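Local coordinates for protein beta 1-3 glucanase (Clostridium beijerinckii NCIMB 8052, PDB 5H4E) that probably hydrolyses beta-1,3-glucan chains as a glycoside hydrolase of family GH64, at residues 134-139 and 156-162; 182-186 and 202-206; 330-334 and 348-352. All blocks are in the same frame, centred on the assembly; numbering follows the deposited sequence.

Contact 1. Residues 134-139 and 156-162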
loop_
_atom_site.group_PDB
_atom_site.type_symbol
_atom_site.label_atom_id
_atom_site.label_comp_id
_atom_site.label_asym_id
_atom_site.label_seq_id
_atom_site.Cartn_x
_atom_site.Cartn_y
_atom_site.Cartn_z
ATOM N N ILE A 134 0.310 17.400 -5.601
ATOM C CA ILE A 134 0.611 16.772 -6.892
ATOM C C ILE A 134 -0.203 15.487 -7.095
ATOM O O ILE A 134 -0.360 14.685 -6.164
ATOM C CB ILE A 134 2.106 16.460 -7.038
ATOM C CG1 ILE A 134 2.944 17.737 -6.876
ATOM C CG2 ILE A 134 2.393 15.822 -8.386
ATOM C CD1 ILE A 134 4.444 17.486 -6.900
ATOM N N MET A 135 -0.757 15.322 -8.291
ATOM C CA MET A 135 -1.489 14.102 -8.638
ATOM C C MET A 135 -0.495 12.986 -8.843
ATOM O O MET A 135 0.319 13.041 -9.767
ATOM C CB MET A 135 -2.326 14.295 -9.899
ATOM C CG MET A 135 -3.321 15.470 -9.839
ATOM S SD MET A 135 -4.660 15.264 -8.644
ATOM C CE MET A 135 -3.989 16.155 -7.254
ATOM N N PHE A 136 -0.525 11.986 -7.969
ATOM C CA PHE A 136 0.360 10.831 -8.145
ATOM C C PHE A 136 -0.217 9.591 -7.480
ATOM O O PHE A 136 -1.023 9.689 -6.549
ATOM C CB PHE A 136 1.760 11.119 -7.572
ATOM C CG PHE A 136 1.813 11.149 -6.063
ATOM C CD1 PHE A 136 2.050 9.994 -5.336
ATOM C CD2 PHE A 136 1.639 12.344 -5.371
ATOM C CE1 PHE A 136 2.091 10.014 -3.953
ATOM C CE2 PHE A 136 1.688 12.375 -3.986
ATOM C CZ PHE A 136 1.911 11.208 -3.275
ATOM N N GLU A 137 0.200 8.434 -7.988
ATOM C CA GLU A 137 -0.001 7.142 -7.340
ATOM C C GLU A 137 1.312 6.375 -7.472
ATOM O O GLU A 137 2.227 6.835 -8.174
ATOM C CB GLU A 137 -1.153 6.355 -7.986
ATOM C CG GLU A 137 -2.480 7.085 -7.984
ATOM C CD GLU A 137 -3.202 7.030 -6.635
ATOM O OE1 GLU A 137 -2.595 6.619 -5.616
ATOM O OE2 GLU A 137 -4.390 7.403 -6.600
ATOM N N TRP A 138 1.431 5.234 -6.796
ATOM C CA TRP A 138 2.516 4.304 -7.122
ATOM C C TRP A 138 2.023 2.854 -7.160
ATOM O O TRP A 138 1.076 2.480 -6.468
ATOM C CB TRP A 138 3.708 4.454 -6.138
ATOM C CG TRP A 138 3.482 3.965 -4.718
ATOM C CD1 TRP A 138 3.573 2.677 -4.272
ATOM C CD2 TRP A 138 3.186 4.763 -3.565
ATOM N NE1 TRP A 138 3.332 2.621 -2.924
ATOM C CE2 TRP A 138 3.085 3.887 -2.464
ATOM C CE3 TRP A 138 2.990 6.130 -3.358
ATOM C CZ2 TRP A 138 2.793 4.331 -1.171
ATOM C CZ3 TRP A 138 2.695 6.571 -2.070
ATOM C CH2 TRP A 138 2.595 5.671 -0.995
ATOM N N ALA A 139 2.644 2.064 -8.032
ATOM C CA ALA A 139 2.485 0.610 -8.021
ATOM C C ALA A 139 3.590 0.022 -7.156
ATOM O O ALA A 139 4.729 0.516 -7.173
ATOM C CB ALA A 139 2.549 0.051 -9.437
ATOM N N ASP A 156 -2.369 4.390 1.720
ATOM C CA ASP A 156 -2.119 5.767 2.156
ATOM C C ASP A 156 -3.149 6.766 1.630
ATOM O O ASP A 156 -3.466 7.753 2.300
ATOM C CB ASP A 156 -0.720 6.225 1.712
ATOM C CG ASP A 156 0.388 5.677 2.595
ATOM O OD1 ASP A 156 0.086 5.042 3.612
ATOM O OD2 ASP A 156 1.573 5.900 2.279
ATOM N N GLN A 157 -3.674 6.517 0.433
ATOM C CA GLN A 157 -4.488 7.519 -0.249
ATOM C C GLN A 157 -5.303 6.967 -1.420
ATOM O O GLN A 157 -5.032 5.867 -1.927
ATOM C CB GLN A 157 -3.585 8.645 -0.777
ATOM C CG GLN A 157 -2.596 8.108 -1.785
ATOM C CD GLN A 157 -1.976 9.178 -2.672
ATOM O OE1 GLN A 157 -1.610 10.256 -2.207
ATOM N NE2 GLN A 157 -1.849 8.872 -3.957
ATOM N N PHE A 158 -6.297 7.748 -1.838
ATOM C CA PHE A 158 -6.825 7.693 -3.193
ATOM C C PHE A 158 -6.660 9.049 -3.859
ATOM O O PHE A 158 -7.243 10.045 -3.397
ATOM C CB PHE A 158 -8.296 7.310 -3.225
ATOM C CG PHE A 158 -8.903 7.419 -4.598
ATOM C CD1 PHE A 158 -8.835 6.357 -5.483
ATOM C CD2 PHE A 158 -9.511 8.591 -5.016
ATOM C CE1 PHE A 158 -9.367 6.463 -6.765
ATOM C CE2 PHE A 158 -10.047 8.708 -6.286
ATOM C CZ PHE A 158 -9.968 7.649 -7.168
ATOM N N CYS A 159 -5.911 9.087 -4.955
ATOM C CA CYS A 159 -5.734 10.325 -5.716
ATOM C C CYS A 159 -6.406 10.243 -7.090
ATOM O O CYS A 159 -7.254 11.061 -7.405
ATOM C CB CYS A 159 -4.246 10.662 -5.876
ATOM S SG CYS A 159 -3.971 12.165 -6.838
ATOM N N TYR A 160 -6.021 9.263 -7.912
ATOM C CA TYR A 160 -6.682 9.071 -9.197
ATOM C C TYR A 160 -6.885 7.583 -9.458
ATOM O O TYR A 160 -6.146 6.762 -8.919
ATOM C CB TYR A 160 -5.885 9.738 -10.344
ATOM C CG TYR A 160 -4.479 9.225 -10.617
ATOM C CD1 TYR A 160 -4.274 8.009 -11.263
ATOM C CD2 TYR A 160 -3.357 9.984 -10.269
ATOM C CE1 TYR A 160 -2.989 7.542 -11.532
ATOM C CE2 TYR A 160 -2.058 9.531 -10.542
ATOM C CZ TYR A 160 -1.888 8.305 -11.176
ATOM O OH TYR A 160 -0.624 7.837 -11.461
ATOM N N PRO A 161 -7.897 7.226 -10.263
ATOM C CA PRO A 161 -8.148 5.795 -10.462
ATOM C C PRO A 161 -7.071 5.121 -11.313
ATOM O O PRO A 161 -6.651 5.672 -12.340
ATOM C CB PRO A 161 -9.495 5.772 -11.180
ATOM C CG PRO A 161 -9.602 7.096 -11.848
ATOM C CD PRO A 161 -8.911 8.063 -10.924
ATOM N N TYR A 162 -6.611 3.951 -10.880
ATOM C CA TYR A 162 -5.655 3.187 -11.682
ATOM C C TYR A 162 -5.781 1.698 -11.394
ATOM O O TYR A 162 -6.329 1.288 -10.374
ATOM C CB TYR A 162 -4.206 3.682 -11.469
ATOM C CG TYR A 162 -3.511 3.323 -10.159
ATOM C CD1 TYR A 162 -2.241 2.769 -10.156
ATOM C CD2 TYR A 162 -4.104 3.598 -8.921
ATOM C CE1 TYR A 162 -1.584 2.476 -8.952
ATOM C CE2 TYR A 162 -3.458 3.303 -7.726
ATOM C CZ TYR A 162 -2.204 2.744 -7.749
ATOM O OH TYR A 162 -1.559 2.450 -6.549
HETATM O O HOH W 1 -0.733 4.737 -4.841
#
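The carboxylate of Glu137 organises this buried contact. Its OE2 accepts two backbone hydrogen bonds, from Cys159 N and from Tyr160 N, both 2.8 Å long, and also forms a salt bridge with Arg154. Its OE1 takes a hydrogen bond from Gln157 NE2 (2.9 Å), and the same NE2 donates to Phe136 O (2.8 Å). A glutamine suits this place because one amide nitrogen can serve two acceptors, while its OE1 meets Arg205. Tyr162 OH donates to Trp138 O at 2.6 Å, and water 1 fills the gap, 2.8 Å from Glu137 OE1, 3.0 Å from Trp138 N and 3.0 Å from Tyr162 OH.

The aliphatic part of Glu137 packs against two aromatic faces, set in directions roughly at right angles about it: CG sits 3.4 Å from the centroid of the Tyr160 ring and CB 3.9 Å from that of Tyr162, both CH-pi contacts. Tyr160 also stacks on Tyr101 and reaches Ile99 O through its hydroxyl. Farther along, the sulfurs Met135 SD and Cys159 SG touch at 3.7 Å.

The contact joins the start of sheet strand 136-144, whose Glu137 and Ala139 pair with Ile99 and Met97, to the segment holding strand 157-158. Every direct hydrogen bond between the segments has a side chain at one end. This is a buried carboxylate site, its charge compensated by Arg154 and two backbone NH groups.

Contact 2. Residues 182-186 and 202-206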
loop_
_atom_site.group_PDB
_atom_site.type_symbol
_atom_site.label_atom_id
_atom_site.label_comp_id
_atom_site.label_asym_id
_atom_site.label_seq_id
_atom_site.Cartn_x
_atom_site.Cartn_y
_atom_site.Cartn_z
ATOM N N ARG A 182 -12.449 9.549 -11.444
ATOM C CA ARG A 182 -12.028 10.234 -10.238
ATOM C C ARG A 182 -13.178 11.037 -9.617
ATOM O O ARG A 182 -13.481 10.871 -8.431
ATOM C CB ARG A 182 -10.840 11.142 -10.548
ATOM C CG ARG A 182 -10.214 11.776 -9.317
ATOM C CD ARG A 182 -8.998 12.625 -9.721
ATOM N NE ARG A 182 -8.385 13.302 -8.581
ATOM C CZ ARG A 182 -8.649 14.549 -8.197
ATOM N NH1 ARG A 182 -8.012 15.060 -7.147
ATOM N NH2 ARG A 182 -9.528 15.295 -8.866
ATOM N N ALA A 183 -13.819 11.884 -10.424
ATOM C CA ALA A 183 -14.944 12.702 -9.958
ATOM C C ALA A 183 -16.040 11.841 -9.350
ATOM O O ALA A 183 -16.556 12.147 -8.276
ATOM C CB ALA A 183 -15.515 13.541 -11.103
ATOM N N ASP A 184 -16.412 10.768 -10.037
ATOM C CA ASP A 184 -17.482 9.905 -9.523
ATOM C C ASP A 184 -17.085 9.213 -8.231
ATOM O O ASP A 184 -17.908 9.072 -7.341
ATOM C CB ASP A 184 -17.891 8.851 -10.543
ATOM C CG ASP A 184 -18.686 9.428 -11.693
ATOM O OD1 ASP A 184 -19.096 10.617 -11.631
ATOM O OD2 ASP A 184 -18.906 8.678 -12.662
ATOM N N LEU A 185 -15.826 8.784 -8.128
ATOM C CA LEU A 185 -15.367 8.089 -6.925
ATOM C C LEU A 185 -15.293 9.033 -5.719
ATOM O O LEU A 185 -15.720 8.676 -4.611
ATOM C CB LEU A 185 -14.012 7.418 -7.178
ATOM C CG LEU A 185 -14.043 6.179 -8.074
ATOM C CD1 LEU A 185 -12.624 5.806 -8.535
ATOM C CD2 LEU A 185 -14.712 5.000 -7.344
ATOM N N MET A 186 -14.751 10.226 -5.936
ATOM C CA MET A 186 -14.733 11.270 -4.914
ATOM C C MET A 186 -16.130 11.575 -4.372
ATOM O O MET A 186 -16.349 11.611 -3.157
ATOM C CB MET A 186 -14.142 12.562 -5.479
ATOM C CG MET A 186 -12.712 12.478 -5.945
ATOM S SD MET A 186 -11.593 12.386 -4.562
ATOM C CE MET A 186 -10.070 12.919 -5.337
ATOM N N HIS A 202 -10.070 15.401 0.489
ATOM C CA HIS A 202 -9.566 16.723 0.135
ATOM C C HIS A 202 -9.741 16.864 -1.358
ATOM O O HIS A 202 -10.113 15.902 -2.025
ATOM C CB HIS A 202 -8.093 16.894 0.547
ATOM C CG HIS A 202 -7.883 16.901 2.034
ATOM N ND1 HIS A 202 -7.288 17.952 2.703
ATOM C CD2 HIS A 202 -8.229 15.999 2.984
ATOM C CE1 HIS A 202 -7.254 17.686 3.997
ATOM N NE2 HIS A 202 -7.817 16.506 4.195
ATOM N N SER A 203 -9.464 18.045 -1.900
ATOM C CA SER A 203 -9.690 18.250 -3.321
ATOM C C SER A 203 -8.687 17.447 -4.164
ATOM O O SER A 203 -9.010 17.025 -5.277
ATOM C CB SER A 203 -9.618 19.744 -3.668
ATOM O OG SER A 203 -8.321 20.247 -3.428
ATOM N N ASP A 204 -7.489 17.219 -3.630
ATOM C CA ASP A 204 -6.442 16.536 -4.394
ATOM C C ASP A 204 -6.407 15.018 -4.181
ATOM O O ASP A 204 -6.073 14.272 -5.106
ATOM C CB ASP A 204 -5.058 17.133 -4.070
ATOM C CG ASP A 204 -4.688 17.014 -2.602
ATOM O OD1 ASP A 204 -5.597 16.961 -1.747
ATOM O OD2 ASP A 204 -3.477 16.985 -2.307
ATOM N N ARG A 205 -6.747 14.562 -2.975
ATOM C CA ARG A 205 -6.769 13.126 -2.684
ATOM C C ARG A 205 -7.645 12.833 -1.469
ATOM O O ARG A 205 -7.985 13.736 -0.701
ATOM C CB ARG A 205 -5.346 12.597 -2.446
ATOM C CG ARG A 205 -4.742 12.966 -1.077
ATOM C CD ARG A 205 -3.220 13.018 -1.108
ATOM N NE ARG A 205 -2.785 14.107 -1.979
ATOM C CZ ARG A 205 -2.080 13.959 -3.094
ATOM N NH1 ARG A 205 -1.781 15.034 -3.814
ATOM N NH2 ARG A 205 -1.658 12.756 -3.479
ATOM N N ILE A 206 -8.008 11.571 -1.288
ATOM C CA ILE A 206 -8.624 11.147 -0.034
ATOM C C ILE A 206 -7.587 10.422 0.814
ATOM O O ILE A 206 -6.991 9.432 0.376
ATOM C CB ILE A 206 -9.829 10.215 -0.258
ATOM C CG1 ILE A 206 -10.852 10.876 -1.186
ATOM C CG2 ILE A 206 -10.476 9.846 1.095
ATOM C CD1 ILE A 206 -11.925 9.907 -1.704
HETATM O O HOH W 2 -10.110 17.995 -7.920
#
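This is a helix-to-loop contact, modest in area (206 Å² summed over both sides) and partly buried, in which the first turn of helix 182-192 meets the loop that leads into the short strand 206-207. Two side chains one helical turn apart do the work; the helical bond from Met186 N to Arg182 O (2.9 Å) keeps them on the same side.

Arg182 supplies the polar part. Its chain is extended, with the first three chi angles all t, so the guanidinium reaches the loop edge-on. NH1 donates to Ser203 O and to Asp204 O, each at 2.9 Å, and water 2 joins NH2 (2.9 Å) to Ser203 O (3.0 Å). NE turns instead to Cys159 O, so one arginine satisfies carbonyls from two separate parts of the chain. The loop is tightly turned, His202 N donating to Arg205 O at 2.9 Å; Ser203 O and Asp204 O, from successive residues, both lie within reach of NH1.

Met186 supplies the apolar part: SD packs on Ile206 CG1 at 3.8 Å, and the flexible thioether lets CE lie 4.2 Å from Arg205 CA. Ile206 also touches Phe333 and Trp337 of helix 332-339. Within the loop, Asp204 OD2 makes a salt bridge to Arg205 NE (3.0 Å), while the guanidinium of Arg205 reaches on to Gln157 and Ile134.

An arginine donating to successive main-chain carbonyls thus ties the helix start to the loop, which lies just before Ile206 pairs with Phe158 in the two-stranded antiparallel sheet of 157-158 and 206-207.

Contact 3. Residues 330-334 and 348-352; sequences ANYFA and GFCYD
An N-capped helix start, that of helix 332-339, packs here against a loop containing a type I beta turn, in a buried part of the chain. Asn331 is the N-cap: its OD1 accepts from Ala334 N at 2.9 Å, with chi1 t and chi2 -36°. Asn331 (phi/psi -84/81) also centres an inverse gamma turn, closed by a weak bond from Tyr332 N to Ala330 O (3.0 Å); Tyr332 (-69/-24), Phe333 (-57/-55) and Ala334 (-59/-47) are helical.

The loop runs through Gly348 (-88/-19) and Phe349 (-158/167) into the turn Phe349 to Asp352, with Cys350 at -44/-51, Tyr351 at -99/28 and Asp352 N to Phe349 O 3.1 Å. Asp352, chi1 -134° (between wells), places OD2 2.8 Å from Gly348 N, which donates to it.

The closest backbone approach puts Ala334 CA 3.9 Å from Gly348 CA. Ala334 CB lies 3.6 Å from Gly348 O and 3.7 Å from Phe349 CD1, at the edge of that ring (chi1 p, chi2 -84°). Phe333, chi1 t, brings CD1 to 3.8 Å from Gly348 O, and Asn331 ND2, bonded to Asn308, is 3.8 Å from Phe349 CB.

No hydrogen bond crosses between the segments; Asp352 pairs instead with His338 and Arg309. The approach calls for glycine at 348, facing small Ala334: a beta carbon there would fall 2.6 Å from Ala334 CB, a clash.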
loop_
_atom_site.group_PDB
_atom_site.type_symbol
_atom_site.label_atom_id
_atom_site.label_comp_id
_atom_site.label_asym_id
_atom_site.label_seq_id
_atom_site.Cartn_x
_atom_site.Cartn_y
_atom_site.Cartn_z
ATOM N N ALA A 330 -15.349 0.154 11.930
ATOM C CA ALA A 330 -14.680 -0.651 10.920
ATOM C C ALA A 330 -13.932 0.293 9.999
ATOM O O ALA A 330 -14.139 1.506 10.056
ATOM C CB ALA A 330 -15.687 -1.488 10.143
ATOM N N ASN A 331 -13.074 -0.247 9.147
ATOM C CA ASN A 331 -12.326 0.619 8.233
ATOM C C ASN A 331 -13.172 0.924 6.995
ATOM O O ASN A 331 -13.016 0.301 5.949
ATOM C CB ASN A 331 -10.991 -0.018 7.853
ATOM C CG ASN A 331 -10.028 0.977 7.255
ATOM O OD1 ASN A 331 -10.443 1.869 6.532
ATOM N ND2 ASN A 331 -8.735 0.836 7.565
ATOM N N TYR A 332 -14.080 1.884 7.127
ATOM C CA TYR A 332 -15.005 2.198 6.032
ATOM C C TYR A 332 -14.313 2.836 4.828
ATOM O O TYR A 332 -14.803 2.754 3.702
ATOM C CB TYR A 332 -16.133 3.093 6.556
ATOM C CG TYR A 332 -17.084 2.295 7.423
ATOM C CD1 TYR A 332 -17.986 1.403 6.840
ATOM C CD2 TYR A 332 -17.041 2.377 8.808
ATOM C CE1 TYR A 332 -18.856 0.650 7.612
ATOM C CE2 TYR A 332 -17.928 1.629 9.603
ATOM C CZ TYR A 332 -18.822 0.762 8.989
ATOM O OH TYR A 332 -19.709 0.007 9.733
ATOM N N PHE A 333 -13.170 3.454 5.068
ATOM C CA PHE A 333 -12.289 3.860 3.966
ATOM C C PHE A 333 -11.915 2.621 3.115
ATOM O O PHE A 333 -12.145 2.593 1.902
ATOM C CB PHE A 333 -11.050 4.572 4.530
ATOM C CG PHE A 333 -9.968 4.872 3.509
ATOM C CD1 PHE A 333 -8.952 3.953 3.260
ATOM C CD2 PHE A 333 -9.956 6.084 2.821
ATOM C CE1 PHE A 333 -7.947 4.220 2.326
ATOM C CE2 PHE A 333 -8.947 6.369 1.885
ATOM C CZ PHE A 333 -7.942 5.434 1.638
ATOM N N ALA A 334 -11.376 1.590 3.757
ATOM C CA ALA A 334 -10.962 0.382 3.043
ATOM C C ALA A 334 -12.141 -0.245 2.305
ATOM O O ALA A 334 -12.030 -0.620 1.137
ATOM C CB ALA A 334 -10.352 -0.632 4.007
ATOM N N GLY A 348 -6.888 -1.792 0.816
ATOM C CA GLY A 348 -7.532 -0.691 1.525
ATOM C C GLY A 348 -6.856 -0.369 2.852
ATOM O O GLY A 348 -7.045 0.706 3.423
ATOM N N PHE A 349 -6.081 -1.323 3.355
ATOM C CA PHE A 349 -5.260 -1.135 4.550
ATOM C C PHE A 349 -4.146 -2.171 4.490
ATOM O O PHE A 349 -4.216 -3.106 3.678
ATOM C CB PHE A 349 -6.079 -1.265 5.852
ATOM C CG PHE A 349 -6.688 -2.628 6.056
ATOM C CD1 PHE A 349 -7.903 -2.950 5.472
ATOM C CD2 PHE A 349 -6.043 -3.587 6.828
ATOM C CE1 PHE A 349 -8.471 -4.211 5.648
ATOM C CE2 PHE A 349 -6.597 -4.848 6.995
ATOM C CZ PHE A 349 -7.816 -5.158 6.402
ATOM N N CYS A 350 -3.136 -1.994 5.343
ATOM C CA CYS A 350 -1.882 -2.759 5.309
ATOM C C CYS A 350 -2.057 -4.259 5.088
ATOM O O CYS A 350 -1.432 -4.830 4.197
ATOM C CB CYS A 350 -1.100 -2.532 6.613
ATOM S SG CYS A 350 0.523 -3.352 6.698
ATOM N N TYR A 351 -2.913 -4.887 5.891
ATOM C CA TYR A 351 -3.053 -6.342 5.869
ATOM C C TYR A 351 -4.240 -6.862 5.068
ATOM O O TYR A 351 -4.769 -7.944 5.360
ATOM C CB TYR A 351 -3.153 -6.857 7.302
ATOM C CG TYR A 351 -1.830 -6.852 8.036
ATOM C CD1 TYR A 351 -0.777 -7.635 7.595
ATOM C CD2 TYR A 351 -1.645 -6.081 9.172
ATOM C CE1 TYR A 351 0.437 -7.655 8.267
ATOM C CE2 TYR A 351 -0.438 -6.093 9.856
ATOM C CZ TYR A 351 0.599 -6.884 9.397
ATOM O OH TYR A 351 1.803 -6.905 10.068
ATOM N N ASP A 352 -4.652 -6.109 4.051
ATOM C CA ASP A 352 -5.829 -6.477 3.280
ATOM C C ASP A 352 -5.607 -7.745 2.453
ATOM O O ASP A 352 -6.564 -8.309 1.920
ATOM C CB ASP A 352 -6.261 -5.320 2.371
ATOM C CG ASP A 352 -7.771 -5.066 2.423
ATOM O OD1 ASP A 352 -8.527 -6.003 2.769
ATOM O OD2 ASP A 352 -8.203 -3.929 2.133
#

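Contact 2 touches both contact 1 and contact 3, which do not touch each other. Contacts 1 and 2, with centres 10 Å apart, are directly joined: Phe158 O lies 2.7 Å from Ile206 N, and Ile134 O 2.8 Å from Arg205 NH1, both probable hydrogen bonds. Contact 3 is about 18 Å from contact 2, centre to centre, but Ile206 CG2 packs on Phe333 CE2 at 3.9 Å. Contacts 1 and 3 have centres about 16 Å and nearest atoms about 4 Å apart; Trp337, meeting both Phe158 and Phe333, bridges them. Aromatic and aliphatic packing thus links the strand-rich region to helix 332-339. No catalytic residue is assigned in these contacts.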